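PDB 2D5M: flavoredoxin from Desulfovibrio vulgaris str. 'Miyazaki F', which binds flavin mononucleotide and probably carries electrons as a small flavoprotein. Local coordinates for residues R63-S69 / V106-V111; I70-V76 / V159-I163; L120-H124 / F134-I138. All coordinates share one frame. Residue numbers count along the deposited sequence, not the author numbering.

Contact 1: R63-S69 / V106-V111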
loop_
_atom_site.group_PDB
_atom_site.type_symbol
_atom_site.label_atom_id
_atom_site.label_comp_id
_atom_site.label_asym_id
_atom_site.label_seq_id
_atom_site.Cartn_x
_atom_site.Cartn_y
_atom_site.Cartn_z
ATOM N N ARG A 63 -19.437 0.911 -15.370
ATOM C CA ARG A 63 -19.718 -0.492 -15.118
ATOM C C ARG A 63 -19.766 -0.893 -13.671
ATOM O O ARG A 63 -20.277 -1.963 -13.310
ATOM C CB ARG A 63 -18.698 -1.377 -15.824
ATOM C CG ARG A 63 -19.097 -1.380 -17.341
ATOM C CD ARG A 63 -18.276 -2.436 -18.036
ATOM N NE ARG A 63 -18.460 -2.305 -19.458
ATOM C CZ ARG A 63 -19.306 -2.977 -20.190
ATOM N NH1 ARG A 63 -20.132 -3.874 -19.666
ATOM N NH2 ARG A 63 -19.355 -2.711 -21.477
ATOM N N GLY A 64 -19.214 -0.039 -12.786
ATOM C CA GLY A 64 -19.276 -0.375 -11.343
ATOM C C GLY A 64 -18.483 -1.588 -10.963
ATOM O O GLY A 64 -18.831 -2.260 -9.988
ATOM N N ALA A 65 -17.418 -1.892 -11.678
ATOM C CA ALA A 65 -16.649 -3.097 -11.482
ATOM C C ALA A 65 -15.242 -2.883 -12.036
ATOM O O ALA A 65 -15.070 -2.184 -13.028
ATOM C CB ALA A 65 -17.284 -4.259 -12.246
ATOM N N PHE A 66 -14.262 -3.530 -11.392
ATOM C CA PHE A 66 -12.908 -3.489 -11.872
ATOM C C PHE A 66 -12.175 -4.688 -11.256
ATOM O O PHE A 66 -12.641 -5.287 -10.289
ATOM C CB PHE A 66 -12.190 -2.190 -11.533
ATOM C CG PHE A 66 -12.092 -1.808 -10.064
ATOM C CD1 PHE A 66 -10.911 -2.095 -9.357
ATOM C CD2 PHE A 66 -13.091 -1.146 -9.411
ATOM C CE1 PHE A 66 -10.779 -1.679 -8.037
ATOM C CE2 PHE A 66 -12.979 -0.789 -8.061
ATOM C CZ PHE A 66 -11.815 -1.045 -7.366
ATOM N N THR A 67 -11.039 -5.022 -11.839
ATOM C CA THR A 67 -10.164 -6.004 -11.273
ATOM C C THR A 67 -8.832 -5.341 -10.897
ATOM O O THR A 67 -8.528 -4.262 -11.368
ATOM C CB THR A 67 -9.864 -7.168 -12.247
ATOM O OG1 THR A 67 -9.122 -6.622 -13.321
ATOM C CG2 THR A 67 -11.136 -7.830 -12.701
ATOM N N ILE A 68 -8.058 -6.041 -10.056
ATOM C CA ILE A 68 -6.667 -5.741 -9.798
ATOM C C ILE A 68 -5.882 -6.996 -10.125
ATOM O O ILE A 68 -6.095 -8.032 -9.533
ATOM C CB ILE A 68 -6.459 -5.256 -8.363
ATOM C CG1 ILE A 68 -7.044 -3.843 -8.200
ATOM C CG2 ILE A 68 -4.958 -5.326 -7.976
ATOM C CD1 ILE A 68 -7.150 -3.364 -6.778
ATOM N N SER A 69 -4.950 -6.844 -11.049
ATOM C CA SER A 69 -4.027 -7.924 -11.375
ATOM C C SER A 69 -2.645 -7.522 -10.884
ATOM O O SER A 69 -2.207 -6.383 -11.071
ATOM C CB SER A 69 -4.009 -8.182 -12.884
ATOM O OG SER A 69 -5.265 -8.528 -13.392
ATOM N N VAL A 106 -17.497 -10.368 -11.522
ATOM C CA VAL A 106 -17.682 -8.914 -11.781
ATOM C C VAL A 106 -17.445 -8.667 -13.275
ATOM O O VAL A 106 -16.740 -9.431 -13.931
ATOM C CB VAL A 106 -16.806 -7.995 -10.920
ATOM C CG1 VAL A 106 -16.869 -8.390 -9.432
ATOM C CG2 VAL A 106 -15.356 -8.011 -11.384
ATOM N N ASP A 107 -18.031 -7.553 -13.691
ATOM C CA ASP A 107 -18.014 -7.125 -15.104
ATOM C C ASP A 107 -16.744 -6.368 -15.476
ATOM O O ASP A 107 -16.762 -5.140 -15.724
ATOM C CB ASP A 107 -19.236 -6.270 -15.363
ATOM C CG ASP A 107 -19.425 -5.958 -16.830
ATOM O OD1 ASP A 107 -18.851 -6.679 -17.687
ATOM O OD2 ASP A 107 -20.185 -4.994 -17.099
ATOM N N ALA A 108 -15.608 -7.072 -15.497
ATOM C CA ALA A 108 -14.276 -6.515 -15.767
ATOM C C ALA A 108 -13.332 -7.641 -16.114
ATOM O O ALA A 108 -13.475 -8.750 -15.579
ATOM C CB ALA A 108 -13.743 -5.733 -14.582
ATOM N N PRO A 109 -12.330 -7.375 -16.939
ATOM C CA PRO A 109 -11.306 -8.367 -17.248
ATOM C C PRO A 109 -10.132 -8.294 -16.257
ATOM O O PRO A 109 -9.871 -7.192 -15.742
ATOM C CB PRO A 109 -10.807 -7.952 -18.617
ATOM C CG PRO A 109 -10.872 -6.432 -18.536
ATOM C CD PRO A 109 -12.075 -6.134 -17.654
ATOM N N TYR A 110 -9.426 -9.400 -16.090
ATOM C CA TYR A 110 -8.129 -9.389 -15.406
ATOM C C TYR A 110 -7.069 -9.909 -16.373
ATOM O O TYR A 110 -7.363 -10.387 -17.468
ATOM C CB TYR A 110 -8.143 -10.141 -14.113
ATOM C CG TYR A 110 -8.438 -11.618 -14.169
ATOM C CD1 TYR A 110 -7.448 -12.544 -14.340
ATOM C CD2 TYR A 110 -9.726 -12.106 -14.040
ATOM C CE1 TYR A 110 -7.708 -13.917 -14.383
ATOM C CE2 TYR A 110 -9.986 -13.456 -14.054
ATOM C CZ TYR A 110 -8.984 -14.347 -14.245
ATOM O OH TYR A 110 -9.244 -15.712 -14.250
ATOM N N VAL A 111 -5.801 -9.814 -15.956
ATOM C CA VAL A 111 -4.689 -10.198 -16.811
ATOM C C VAL A 111 -4.368 -11.677 -16.597
ATOM O O VAL A 111 -3.872 -12.046 -15.515
ATOM C CB VAL A 111 -3.436 -9.344 -16.578
ATOM C CG1 VAL A 111 -2.386 -9.746 -17.589
ATOM C CG2 VAL A 111 -3.757 -7.861 -16.678
HETATM O O HOH W 1 -21.577 -3.662 -15.201
HETATM O O HOH W 2 -15.179 -2.826 -15.947
#
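The one charged link here is a salt bridge: Arg63 NH1 gives a hydrogen bond to Asp107 OD2 at 2.8 Å, at the edge of the guanidinium and close to its plane, while NH2 binds Asp23 O. Water 1 donates to both Asp107 OD2 (2.7 Å) and Arg63 O (2.9 Å), so OD2 binds the Arg63 guanidinium directly and, through this water, its carbonyl O. Water 2 joins Ala65 O (3.0 Å) to Asp107 O (2.8 Å). Further along, two hydroxyls reach across: Thr67 OG1 donates to Pro109 O at 2.6 Å, and Ser69 OG accepts from Val111 N at 2.9 Å. Packing fills in between these bonds. Ala65 CB lies 4.0 Å from Val106 CB, and Thr67 CG2 is 3.8 Å from Ala108 CB.

Strands 65-69 and 109-111 run nearly parallel, 6° apart, but their axes come no closer than 6.4 Å and no direct backbone-to-backbone hydrogen bond joins them. Strand 65-70 pairs instead with 14-22 and 116-126, while 109-111 pairs with 100-102. Side chains and water therefore do the work that backbone pairing does within a sheet, laying the small two-stranded sheet against the side of the main one that carries Ala65, Thr67 and Ser69.

Contact 2: I70-V76 / V159-I163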
loop_
_atom_site.group_PDB
_atom_site.type_symbol
_atom_site.label_atom_id
_atom_site.label_comp_id
_atom_site.label_asym_id
_atom_site.label_seq_id
_atom_site.Cartn_x
_atom_site.Cartn_y
_atom_site.Cartn_z
ATOM N N ILE A 70 -1.954 -8.469 -10.236
ATOM C CA ILE A 70 -0.666 -8.178 -9.599
ATOM C C ILE A 70 0.434 -8.779 -10.480
ATOM O O ILE A 70 0.475 -9.983 -10.645
ATOM C CB ILE A 70 -0.659 -8.714 -8.180
ATOM C CG1 ILE A 70 -1.742 -7.984 -7.367
ATOM C CG2 ILE A 70 0.698 -8.580 -7.539
ATOM C CD1 ILE A 70 -1.877 -8.152 -5.933
ATOM N N PRO A 71 1.289 -7.923 -11.063
ATOM C CA PRO A 71 2.329 -8.462 -11.973
ATOM C C PRO A 71 3.428 -9.142 -11.134
ATOM O O PRO A 71 3.786 -8.690 -10.041
ATOM C CB PRO A 71 2.898 -7.243 -12.650
ATOM C CG PRO A 71 2.662 -6.149 -11.657
ATOM C CD PRO A 71 1.343 -6.473 -10.942
ATOM N N SER A 72 4.038 -10.151 -11.697
ATOM C CA SER A 72 5.297 -10.736 -11.285
ATOM C C SER A 72 6.410 -9.979 -12.008
ATOM O O SER A 72 6.168 -9.169 -12.922
ATOM C CB SER A 72 5.397 -12.201 -11.579
ATOM O OG SER A 72 5.227 -12.405 -12.948
ATOM N N ARG A 73 7.652 -10.224 -11.594
ATOM C CA ARG A 73 8.730 -9.420 -12.141
ATOM C C ARG A 73 8.856 -9.587 -13.646
ATOM O O ARG A 73 9.317 -8.647 -14.298
ATOM C CB ARG A 73 10.054 -9.781 -11.451
ATOM C CG ARG A 73 10.741 -11.031 -11.984
ATOM C CD ARG A 73 12.052 -11.276 -11.257
ATOM N NE ARG A 73 11.858 -11.529 -9.866
ATOM C CZ ARG A 73 12.792 -11.481 -8.906
ATOM N NH1 ARG A 73 14.038 -11.152 -9.211
ATOM N NH2 ARG A 73 12.413 -11.772 -7.657
ATOM N N ALA A 74 8.466 -10.722 -14.219
ATOM C CA ALA A 74 8.556 -10.860 -15.677
ATOM C C ALA A 74 7.726 -9.859 -16.459
ATOM O O ALA A 74 7.963 -9.658 -17.652
ATOM C CB ALA A 74 8.124 -12.305 -16.036
ATOM N N TYR A 75 6.724 -9.289 -15.793
ATOM C CA TYR A 75 5.772 -8.407 -16.435
ATOM C C TYR A 75 5.939 -6.948 -15.955
ATOM O O TYR A 75 5.021 -6.139 -16.162
ATOM C CB TYR A 75 4.334 -8.908 -16.208
ATOM C CG TYR A 75 4.127 -10.231 -16.895
ATOM C CD1 TYR A 75 3.972 -10.272 -18.288
ATOM C CD2 TYR A 75 4.149 -11.428 -16.187
ATOM C CE1 TYR A 75 3.789 -11.484 -18.942
ATOM C CE2 TYR A 75 3.970 -12.615 -16.877
ATOM C CZ TYR A 75 3.817 -12.633 -18.210
ATOM O OH TYR A 75 3.647 -13.830 -18.900
ATOM N N VAL A 76 7.070 -6.617 -15.386
ATOM C CA VAL A 76 7.303 -5.260 -14.929
ATOM C C VAL A 76 7.266 -4.255 -16.096
ATOM O O VAL A 76 6.690 -3.173 -15.941
ATOM C CB VAL A 76 8.617 -5.137 -14.112
ATOM C CG1 VAL A 76 9.870 -5.346 -14.941
ATOM C CG2 VAL A 76 8.637 -3.771 -13.393
ATOM N N VAL A 159 4.447 -15.777 -6.039
ATOM C CA VAL A 159 3.714 -14.708 -6.719
ATOM C C VAL A 159 4.687 -13.693 -7.327
ATOM O O VAL A 159 4.553 -13.243 -8.481
ATOM C CB VAL A 159 2.701 -14.043 -5.782
ATOM C CG1 VAL A 159 2.028 -12.867 -6.450
ATOM C CG2 VAL A 159 1.651 -15.057 -5.344
ATOM N N ASP A 160 5.665 -13.315 -6.518
ATOM C CA ASP A 160 6.741 -12.445 -6.921
ATOM C C ASP A 160 6.247 -11.073 -7.388
ATOM O O ASP A 160 6.615 -10.584 -8.464
ATOM C CB ASP A 160 7.560 -13.131 -8.030
ATOM C CG ASP A 160 8.839 -12.438 -8.328
ATOM O OD1 ASP A 160 9.227 -12.351 -9.534
ATOM O OD2 ASP A 160 9.520 -11.989 -7.364
ATOM N N PRO A 161 5.466 -10.404 -6.557
ATOM C CA PRO A 161 4.857 -9.124 -6.951
ATOM C C PRO A 161 5.859 -7.970 -7.011
ATOM O O PRO A 161 6.913 -7.981 -6.381
ATOM C CB PRO A 161 3.872 -8.872 -5.796
ATOM C CG PRO A 161 4.538 -9.477 -4.600
ATOM C CD PRO A 161 5.198 -10.722 -5.132
ATOM N N VAL A 162 5.514 -6.964 -7.793
ATOM C CA VAL A 162 6.352 -5.785 -7.935
ATOM C C VAL A 162 5.975 -4.742 -6.899
ATOM O O VAL A 162 4.799 -4.479 -6.629
ATOM C CB VAL A 162 6.228 -5.208 -9.345
ATOM C CG1 VAL A 162 7.014 -3.942 -9.570
ATOM C CG2 VAL A 162 6.601 -6.202 -10.432
ATOM N N ILE A 163 6.978 -4.085 -6.365
ATOM C CA ILE A 163 6.897 -2.971 -5.480
ATOM C C ILE A 163 7.282 -1.685 -6.206
ATOM O O ILE A 163 8.292 -1.678 -6.907
ATOM C CB ILE A 163 7.841 -3.097 -4.221
ATOM C CG1 ILE A 163 7.468 -4.363 -3.425
ATOM C CG2 ILE A 163 7.896 -1.932 -3.334
ATOM C CD1 ILE A 163 8.666 -4.753 -2.583
#
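Val162 reaches over two residues of the 70-76 loop: its CG2 lies 4.1 Å from Pro71 CG and its CG1 4.2 Å from Val76 CG2. The same side chain packs on Tyr171 of strand 170-180 and is about 8 Å from a bound FMN. Next to it Pro161 CB meets Ile70 CG2 at 3.6 Å. The backbones pass close at Ser72, whose CA sits 3.1 Å from Asp160 O in a CA-H...O contact; Pro161 CA makes another with Pro71 O at 3.3 Å, and the Val162 N to Pro71 O hydrogen bond, also 3.3 Å, is weak.

The firm polar link is a two-pronged salt bridge. Arg73 NE donates to Asp160 OD1 at 2.8 Å and Arg73 NH2 to Asp160 OD2 at 2.9 Å. Asp160 has positive phi in the turn after helix 156-159, and its CA-to-CB bond points toward the loop.

Arg73 NH1 forms a further salt bridge with Glu176 of the second subunit, so the Arg73 charge is shared between two chains at the edge of an otherwise largely apolar contact.

Contact 3: L120-H124 / F134-I138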
loop_
_atom_site.group_PDB
_atom_site.type_symbol
_atom_site.label_atom_id
_atom_site.label_comp_id
_atom_site.label_asym_id
_atom_site.label_seq_id
_atom_site.Cartn_x
_atom_site.Cartn_y
_atom_site.Cartn_z
ATOM N N LEU A 120 -13.349 -7.018 -8.149
ATOM C CA LEU A 120 -13.968 -6.031 -7.260
ATOM C C LEU A 120 -15.247 -5.433 -7.852
ATOM O O LEU A 120 -15.378 -5.133 -9.029
ATOM C CB LEU A 120 -12.999 -4.889 -6.914
ATOM C CG LEU A 120 -11.685 -5.364 -6.286
ATOM C CD1 LEU A 120 -10.547 -5.424 -7.321
ATOM C CD2 LEU A 120 -11.260 -4.500 -5.096
ATOM N N LYS A 121 -16.209 -5.237 -6.929
ATOM C CA LYS A 121 -17.457 -4.525 -7.178
ATOM C C LYS A 121 -17.347 -3.142 -6.609
ATOM O O LYS A 121 -17.011 -2.976 -5.416
ATOM C CB LYS A 121 -18.627 -5.254 -6.522
ATOM C CG LYS A 121 -19.987 -4.596 -6.543
ATOM C CD LYS A 121 -21.070 -5.354 -5.785
ATOM C CE LYS A 121 -20.808 -5.435 -4.291
ATOM N NZ LYS A 121 -21.930 -5.761 -3.396
ATOM N N LEU A 122 -17.640 -2.080 -7.359
ATOM C CA LEU A 122 -17.582 -0.735 -6.827
ATOM C C LEU A 122 -18.661 -0.546 -5.749
ATOM O O LEU A 122 -19.850 -0.767 -6.034
ATOM C CB LEU A 122 -17.830 0.272 -7.951
ATOM C CG LEU A 122 -17.654 1.733 -7.549
ATOM C CD1 LEU A 122 -16.246 2.027 -7.106
ATOM C CD2 LEU A 122 -18.110 2.667 -8.694
ATOM N N ILE A 123 -18.267 -0.108 -4.568
ATOM C CA ILE A 123 -19.200 0.126 -3.465
ATOM C C ILE A 123 -19.186 1.586 -2.998
ATOM O O ILE A 123 -20.207 2.013 -2.425
ATOM C CB ILE A 123 -19.022 -0.868 -2.307
ATOM C CG1 ILE A 123 -17.604 -0.866 -1.737
ATOM C CG2 ILE A 123 -19.464 -2.249 -2.744
ATOM C CD1 ILE A 123 -17.533 -1.522 -0.365
ATOM N N HIS A 124 -18.141 2.360 -3.218
ATOM C CA HIS A 124 -18.178 3.765 -2.853
ATOM C C HIS A 124 -17.357 4.545 -3.843
ATOM O O HIS A 124 -16.336 4.032 -4.349
ATOM C CB HIS A 124 -17.613 4.065 -1.453
ATOM C CG HIS A 124 -18.197 3.290 -0.304
ATOM N ND1 HIS A 124 -19.460 3.526 0.183
ATOM C CD2 HIS A 124 -17.656 2.289 0.467
ATOM C CE1 HIS A 124 -19.680 2.694 1.208
ATOM N NE2 HIS A 124 -18.615 1.940 1.401
ATOM N N PHE A 134 -11.955 5.382 -5.532
ATOM C CA PHE A 134 -12.930 4.315 -5.733
ATOM C C PHE A 134 -12.697 3.217 -4.693
ATOM O O PHE A 134 -11.543 2.825 -4.494
ATOM C CB PHE A 134 -12.813 3.688 -7.132
ATOM C CG PHE A 134 -13.185 4.566 -8.276
ATOM C CD1 PHE A 134 -12.249 4.902 -9.227
ATOM C CD2 PHE A 134 -14.484 5.024 -8.476
ATOM C CE1 PHE A 134 -12.607 5.652 -10.311
ATOM C CE2 PHE A 134 -14.782 5.803 -9.584
ATOM C CZ PHE A 134 -13.859 6.147 -10.498
ATOM N N ILE A 135 -13.746 2.766 -4.059
ATOM C CA ILE A 135 -13.666 1.682 -3.075
ATOM C C ILE A 135 -14.328 0.488 -3.698
ATOM O O ILE A 135 -15.539 0.506 -4.045
ATOM C CB ILE A 135 -14.367 2.047 -1.772
ATOM C CG1 ILE A 135 -13.946 3.417 -1.231
ATOM C CG2 ILE A 135 -14.152 0.933 -0.769
ATOM C CD1 ILE A 135 -12.490 3.516 -0.974
ATOM N N GLY A 136 -13.555 -0.579 -3.896
ATOM C CA GLY A 136 -14.074 -1.828 -4.407
ATOM C C GLY A 136 -14.165 -2.876 -3.328
ATOM O O GLY A 136 -13.248 -3.047 -2.539
ATOM N N GLU A 137 -15.293 -3.571 -3.314
ATOM C CA GLU A 137 -15.464 -4.751 -2.473
ATOM C C GLU A 137 -14.816 -5.924 -3.199
ATOM O O GLU A 137 -15.118 -6.201 -4.352
ATOM C CB GLU A 137 -16.927 -5.054 -2.221
ATOM C CG GLU A 137 -17.145 -6.296 -1.401
ATOM C CD GLU A 137 -18.581 -6.575 -0.994
ATOM O OE1 GLU A 137 -19.447 -5.675 -1.171
ATOM O OE2 GLU A 137 -18.837 -7.715 -0.500
ATOM N N ILE A 138 -13.949 -6.642 -2.516
ATOM C CA ILE A 138 -13.312 -7.832 -3.037
ATOM C C ILE A 138 -14.310 -8.979 -3.053
ATOM O O ILE A 138 -14.807 -9.410 -2.016
ATOM C CB ILE A 138 -12.091 -8.232 -2.162
ATOM C CG1 ILE A 138 -11.041 -7.127 -2.158
ATOM C CG2 ILE A 138 -11.517 -9.547 -2.604
ATOM C CD1 ILE A 138 -9.901 -7.323 -1.142
#
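A classic beta bulge interrupts this antiparallel pair: Ile123 and His124 both face Ile135, and the register slips by one residue after Leu122. Ile135 O takes a hydrogen bond from Ile123 N at 2.8 Å and a weak one from His124 N at 3.3 Å, while Ile135 N returns one to His124 O at 2.9 Å. Ile123, the extra residue, has a psi of -23°, far from the extended value.

Before the bulge the pairing is regular. Lys121 and Glu137 form a hydrogen-bonded pair, Lys121 N to Glu137 O at 3.0 Å and Glu137 N to Lys121 O at 2.8 Å; their side chains meet in a salt bridge, Lys121 NZ to Glu137 OE1 at 3.3 Å, whose hydrogen bond is weak. Non-hydrogen-bonded pairs flank them, Leu120 with Ile138 and Leu122 with Gly136. An ideal CB on Gly136 would fall 2.9 Å from Leu120 CB; without it the Leu120 side chain lies over the glycine, Leu120 CD2 3.5 Å from Gly136 O.

On the same face Leu120 CD2 touches Ile138 CG1 at 3.9 Å. Leu122 CD1 packs on Phe134 CD2 at 3.7 Å, and helix 55-63 covers both residues through Ile60. On the Lys121 face, His124 CB meets Ile135 CG1 at 3.7 Å. Ile123 CG1 touches Ile135 CG2 at 4.0 Å. Ile135 also packs against His131 of the second subunit, about 4 Å from a bound zinc ion.

Segments 120-124 and 134-138 run at 133° between their N-to-C directions, well off 180°: a strongly twisted, bulged hairpin in the split beta-barrel of the flavin reductase-like, FMN-binding family.

All three contacts draw on the same antiparallel sheet. Strand 65-70 carries contact 1 and runs straight on into the loop of contact 2, whose centre is about 19 Å from that of contact 1; along the chain the segments of these two contacts alternate. Contact 3 follows contact 1 in sequence, its centre about 10 Å away, joined by probable backbone hydrogen bonds, Phe66 O to Leu120 N at 2.8 Å and Gly64 O to Leu122 N at 2.9 Å. It is nested inside the loop closed by contact 2, yet their centres are about 23 Å apart. Contacts 2 and 3 both touch the second subunit, and contact 1 does so through Tyr110, so the dimer interface draws on widely separated parts of the fold.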